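Local coordinates for protein polyketide synthase type I (Bacillus amyloliquefaciens, PDB 5KKU) that forms the N-terminal dehydratase domain of a modular polyketide synthase in the difficidin assembly line, where it probably removes water from carrier-bound intermediates, at residues D6-H17 and F72-P82. Sequence-based numbering, arbitrary orientation.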
loop_
_atom_site.group_PDB
_atom_site.type_symbol
_atom_site.label_atom_id
_atom_site.label_comp_id
_atom_site.label_asym_id
_atom_site.label_seq_id
_atom_site.Cartn_x
_atom_site.Cartn_y
_atom_site.Cartn_z
ATOM N N ASP A 6 0.673 17.426 22.599
ATOM C CA ASP A 6 1.318 16.220 22.170
ATOM C C ASP A 6 1.574 15.112 23.209
ATOM O O ASP A 6 2.214 15.206 24.249
ATOM C CB ASP A 6 2.523 16.491 21.306
ATOM C CG ASP A 6 2.155 17.004 19.970
ATOM O OD1 ASP A 6 1.005 16.909 19.568
ATOM O OD2 ASP A 6 3.022 17.530 19.290
ATOM N N GLN A 7 1.007 13.960 22.868
ATOM C CA GLN A 7 1.120 12.772 23.707
ATOM C C GLN A 7 0.269 11.630 23.163
ATOM O O GLN A 7 0.712 10.866 22.306
ATOM C CB GLN A 7 0.715 13.093 25.147
ATOM C CG GLN A 7 1.596 14.129 25.824
ATOM C CD GLN A 7 2.928 13.559 26.272
ATOM O OE1 GLN A 7 2.978 12.547 26.970
ATOM N NE2 GLN A 7 4.014 14.207 25.870
ATOM N N VAL A 8 -0.955 11.518 23.669
ATOM C CA VAL A 8 -1.870 10.468 23.236
ATOM C C VAL A 8 -3.149 11.058 22.652
ATOM O O VAL A 8 -3.725 11.993 23.210
ATOM C CB VAL A 8 -2.236 9.524 24.396
ATOM C CG1 VAL A 8 -3.047 8.344 23.884
ATOM C CG2 VAL A 8 -0.978 9.047 25.108
ATOM N N LYS A 9 -3.587 10.507 21.524
ATOM C CA LYS A 9 -4.799 10.978 20.862
ATOM C C LYS A 9 -5.344 9.929 19.900
ATOM O O LYS A 9 -4.766 9.681 18.842
ATOM C CB LYS A 9 -4.528 12.286 20.116
ATOM C CG LYS A 9 -5.774 12.952 19.558
ATOM C CD LYS A 9 -5.971 14.338 20.150
ATOM C CE LYS A 9 -7.369 14.866 19.870
ATOM N NZ LYS A 9 -7.355 15.976 18.878
ATOM N N THR A 10 -6.461 9.313 20.274
ATOM C CA THR A 10 -7.087 8.290 19.446
ATOM C C THR A 10 -8.089 8.904 18.474
ATOM O O THR A 10 -9.020 9.599 18.884
ATOM C CB THR A 10 -7.802 7.229 20.302
ATOM O OG1 THR A 10 -6.846 6.563 21.139
ATOM C CG2 THR A 10 -8.493 6.205 19.416
ATOM N N PHE A 11 -7.894 8.644 17.185
ATOM C CA PHE A 11 -8.778 9.170 16.154
ATOM C C PHE A 11 -9.652 8.070 15.561
ATOM O O PHE A 11 -9.206 6.935 15.389
ATOM C CB PHE A 11 -7.969 9.852 15.049
ATOM C CG PHE A 11 -7.265 11.101 15.496
ATOM C CD1 PHE A 11 -7.945 12.304 15.575
ATOM C CD2 PHE A 11 -5.923 11.071 15.837
ATOM C CE1 PHE A 11 -7.301 13.456 15.985
ATOM C CE2 PHE A 11 -5.271 12.219 16.248
ATOM C CZ PHE A 11 -5.962 13.414 16.323
ATOM N N LEU A 12 -10.898 8.412 15.250
ATOM C CA LEU A 12 -11.835 7.455 14.677
ATOM C C LEU A 12 -12.014 7.525 13.176
ATOM O O LEU A 12 -12.396 8.526 12.697
ATOM C CB LEU A 12 -13.203 7.629 15.282
ATOM C CG LEU A 12 -14.311 6.788 14.667
ATOM C CD1 LEU A 12 -14.120 5.332 14.977
ATOM C CD2 LEU A 12 -15.681 7.247 15.049
ATOM N N GLN A 13 -11.787 6.428 12.469
ATOM C CA GLN A 13 -12.026 6.378 11.037
ATOM C C GLN A 13 -13.007 5.272 10.683
ATOM O O GLN A 13 -13.021 4.282 11.298
ATOM C CB GLN A 13 -10.746 6.168 10.307
ATOM C CG GLN A 13 -9.759 7.301 10.389
ATOM C CD GLN A 13 -10.157 8.451 9.554
ATOM O OE1 GLN A 13 -10.030 8.409 8.367
ATOM N NE2 GLN A 13 -10.703 9.436 10.163
ATOM N N LYS A 14 -13.802 5.474 9.659
ATOM C CA LYS A 14 -14.792 4.494 9.275
ATOM C C LYS A 14 -14.534 3.820 7.949
ATOM O O LYS A 14 -14.412 4.453 6.973
ATOM C CB LYS A 14 -16.153 5.140 9.220
ATOM C CG LYS A 14 -16.497 5.940 10.433
ATOM C CD LYS A 14 -17.964 6.225 10.480
ATOM C CE LYS A 14 -18.369 6.777 11.816
ATOM N NZ LYS A 14 -17.518 7.923 12.194
ATOM N N ILE A 15 -14.446 2.518 7.925
ATOM C CA ILE A 15 -14.356 1.766 6.693
ATOM C C ILE A 15 -15.628 0.952 6.487
ATOM O O ILE A 15 -15.788 -0.082 7.026
ATOM C CB ILE A 15 -13.171 0.811 6.691
ATOM C CG1 ILE A 15 -11.854 1.532 6.842
ATOM C CG2 ILE A 15 -13.151 -0.009 5.434
ATOM C CD1 ILE A 15 -11.618 2.653 5.875
ATOM N N SER A 16 -16.546 1.457 5.697
ATOM C CA SER A 16 -17.772 0.731 5.446
ATOM C C SER A 16 -17.673 -0.295 4.338
ATOM O O SER A 16 -16.801 -0.245 3.545
ATOM C CB SER A 16 -18.887 1.688 5.173
ATOM O OG SER A 16 -18.652 2.388 4.003
ATOM N N HIS A 17 -18.601 -1.216 4.301
ATOM C CA HIS A 17 -18.683 -2.257 3.297
ATOM C C HIS A 17 -18.812 -1.692 1.892
ATOM O O HIS A 17 -18.372 -2.299 0.974
ATOM C CB HIS A 17 -19.837 -3.233 3.635
ATOM C CG HIS A 17 -19.937 -4.421 2.753
ATOM N ND1 HIS A 17 -18.976 -5.386 2.709
ATOM C CD2 HIS A 17 -20.885 -4.801 1.878
ATOM C CE1 HIS A 17 -19.322 -6.313 1.855
ATOM N NE2 HIS A 17 -20.474 -5.975 1.323
ATOM N N PHE A 72 -21.633 -6.400 8.481
ATOM C CA PHE A 72 -20.933 -5.409 9.303
ATOM C C PHE A 72 -19.977 -4.461 8.596
ATOM O O PHE A 72 -19.317 -4.801 7.693
ATOM C CB PHE A 72 -20.193 -6.045 10.484
ATOM C CG PHE A 72 -19.279 -7.136 10.098
ATOM C CD1 PHE A 72 -18.023 -6.863 9.679
ATOM C CD2 PHE A 72 -19.703 -8.421 10.098
ATOM C CE1 PHE A 72 -17.179 -7.849 9.299
ATOM C CE2 PHE A 72 -18.886 -9.413 9.715
ATOM C CZ PHE A 72 -17.615 -9.126 9.323
ATOM N N ASP A 73 -19.880 -3.250 9.061
ATOM C CA ASP A 73 -18.843 -2.360 8.616
ATOM C C ASP A 73 -17.665 -2.439 9.574
ATOM O O ASP A 73 -17.594 -3.330 10.373
ATOM C CB ASP A 73 -19.360 -0.944 8.548
ATOM C CG ASP A 73 -20.499 -0.787 7.604
ATOM O OD1 ASP A 73 -20.524 -1.443 6.581
ATOM O OD2 ASP A 73 -21.357 0.010 7.874
ATOM N N LYS A 74 -16.744 -1.508 9.515
ATOM C CA LYS A 74 -15.683 -1.448 10.484
ATOM C C LYS A 74 -15.427 -0.056 10.986
ATOM O O LYS A 74 -15.479 0.854 10.257
ATOM C CB LYS A 74 -14.404 -2.034 9.937
ATOM C CG LYS A 74 -14.443 -3.492 9.698
ATOM C CD LYS A 74 -14.586 -4.258 10.960
ATOM C CE LYS A 74 -13.539 -5.313 10.999
ATOM N NZ LYS A 74 -13.868 -6.489 10.170
ATOM N N HIS A 75 -15.140 0.065 12.260
ATOM C CA HIS A 75 -14.597 1.264 12.837
ATOM C C HIS A 75 -13.173 1.079 13.169
ATOM O O HIS A 75 -12.827 0.160 13.805
ATOM C CB HIS A 75 -15.350 1.672 14.093
ATOM C CG HIS A 75 -16.637 2.357 13.821
ATOM N ND1 HIS A 75 -17.388 2.919 14.806
ATOM C CD2 HIS A 75 -17.314 2.549 12.678
ATOM C CE1 HIS A 75 -18.469 3.438 14.285
ATOM N NE2 HIS A 75 -18.444 3.235 12.993
ATOM N N LEU A 76 -12.325 1.971 12.756
ATOM C CA LEU A 76 -10.922 1.897 13.042
ATOM C C LEU A 76 -10.509 2.925 14.091
ATOM O O LEU A 76 -11.003 3.993 14.135
ATOM C CB LEU A 76 -10.145 2.118 11.753
ATOM C CG LEU A 76 -9.955 0.942 10.824
ATOM C CD1 LEU A 76 -11.250 0.262 10.466
ATOM C CD2 LEU A 76 -9.167 1.332 9.609
ATOM N N TYR A 77 -9.598 2.580 14.960
ATOM C CA TYR A 77 -9.101 3.493 15.973
ATOM C C TYR A 77 -7.603 3.765 15.780
ATOM O O TYR A 77 -6.803 2.911 15.979
ATOM C CB TYR A 77 -9.395 2.961 17.367
ATOM C CG TYR A 77 -10.831 2.635 17.632
ATOM C CD1 TYR A 77 -11.751 3.618 17.766
ATOM C CD2 TYR A 77 -11.264 1.341 17.738
ATOM C CE1 TYR A 77 -13.053 3.334 18.003
ATOM C CE2 TYR A 77 -12.570 1.051 17.989
ATOM C CZ TYR A 77 -13.458 2.070 18.115
ATOM O OH TYR A 77 -14.746 1.844 18.357
ATOM N N VAL A 78 -7.265 4.970 15.365
ATOM C CA VAL A 78 -5.881 5.360 15.163
ATOM C C VAL A 78 -5.341 6.098 16.365
ATOM O O VAL A 78 -5.775 7.165 16.673
ATOM C CB VAL A 78 -5.668 6.188 13.885
ATOM C CG1 VAL A 78 -4.217 6.400 13.630
ATOM C CG2 VAL A 78 -6.248 5.522 12.684
ATOM N N THR A 79 -4.368 5.545 17.026
ATOM C CA THR A 79 -3.889 6.119 18.262
ATOM C C THR A 79 -2.468 6.628 18.168
ATOM O O THR A 79 -1.566 5.885 17.954
ATOM C CB THR A 79 -3.969 5.092 19.404
ATOM O OG1 THR A 79 -5.315 4.772 19.645
ATOM C CG2 THR A 79 -3.371 5.611 20.676
ATOM N N PHE A 80 -2.292 7.918 18.331
ATOM C CA PHE A 80 -0.968 8.510 18.377
ATOM C C PHE A 80 -0.426 8.521 19.798
ATOM O O PHE A 80 -1.040 9.059 20.672
ATOM C CB PHE A 80 -1.001 9.903 17.819
ATOM C CG PHE A 80 -1.246 9.962 16.346
ATOM C CD1 PHE A 80 -2.514 9.823 15.826
ATOM C CD2 PHE A 80 -0.225 10.177 15.481
ATOM C CE1 PHE A 80 -2.730 9.853 14.472
ATOM C CE2 PHE A 80 -0.449 10.223 14.138
ATOM C CZ PHE A 80 -1.701 10.059 13.634
ATOM N N THR A 81 0.721 7.937 20.040
ATOM C CA THR A 81 1.290 7.924 21.355
ATOM C C THR A 81 2.662 8.543 21.287
ATOM O O THR A 81 3.470 8.115 20.526
ATOM C CB THR A 81 1.437 6.489 21.847
ATOM O OG1 THR A 81 0.157 5.919 22.075
ATOM C CG2 THR A 81 2.272 6.390 23.111
ATOM N N PRO A 82 2.926 9.529 22.122
ATOM C CA PRO A 82 4.229 10.158 22.178
ATOM C C PRO A 82 5.365 9.209 22.512
ATOM O O PRO A 82 5.256 8.293 23.270
ATOM C CB PRO A 82 4.056 11.147 23.299
ATOM C CG PRO A 82 2.678 11.565 23.196
ATOM C CD PRO A 82 1.945 10.319 22.866
#
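The first strand of the N-terminal hotdog fold, 9-15, pairs antiparallel with strand 73-83, joined by two backbone hydrogen bonds at each of the pairs Lys9-Phe80, Phe11-Val78, Gln13-Leu76 and Ile15-Lys74. The hydrogen bond from Phe11 N to Val78 O is short, 2.6 Å, and nearly straight at 173°. Past the strand end, Asp73 OD1 accepts His17 N at 3.0 Å from above the carboxylate plane, while the His17 ring turns away to bond Thr68.

One face of the pair carries Phe11, Val78, Phe80, Leu76 and Ile15. Phe80 CD1 comes in at the edge of the Phe11 ring, 3.6 Å from Phe11 CD2, with the ring planes at 84°. Ile15 CG1 lies 3.9 Å from Leu76 CD2. Helix 37-49 packs on this side, placing Leu45 against Phe11 and Val78.

On the reverse face, Thr10 OG1 and Thr79 OG1 share a 2.8 Å hydrogen bond; each hydroxyl stands anti to its own carbonyl carbon. Leu12, with CG anti to its backbone N (chi1 174°), runs beside Tyr77 and brings Leu12 CD1 to 3.8 Å from Tyr77 CE1. Tyr77 OH bonds Glu94 on strand 86-97, which continues the sheet. A curved antiparallel sheet packed against a central helix is the hallmark of the hotdog fold.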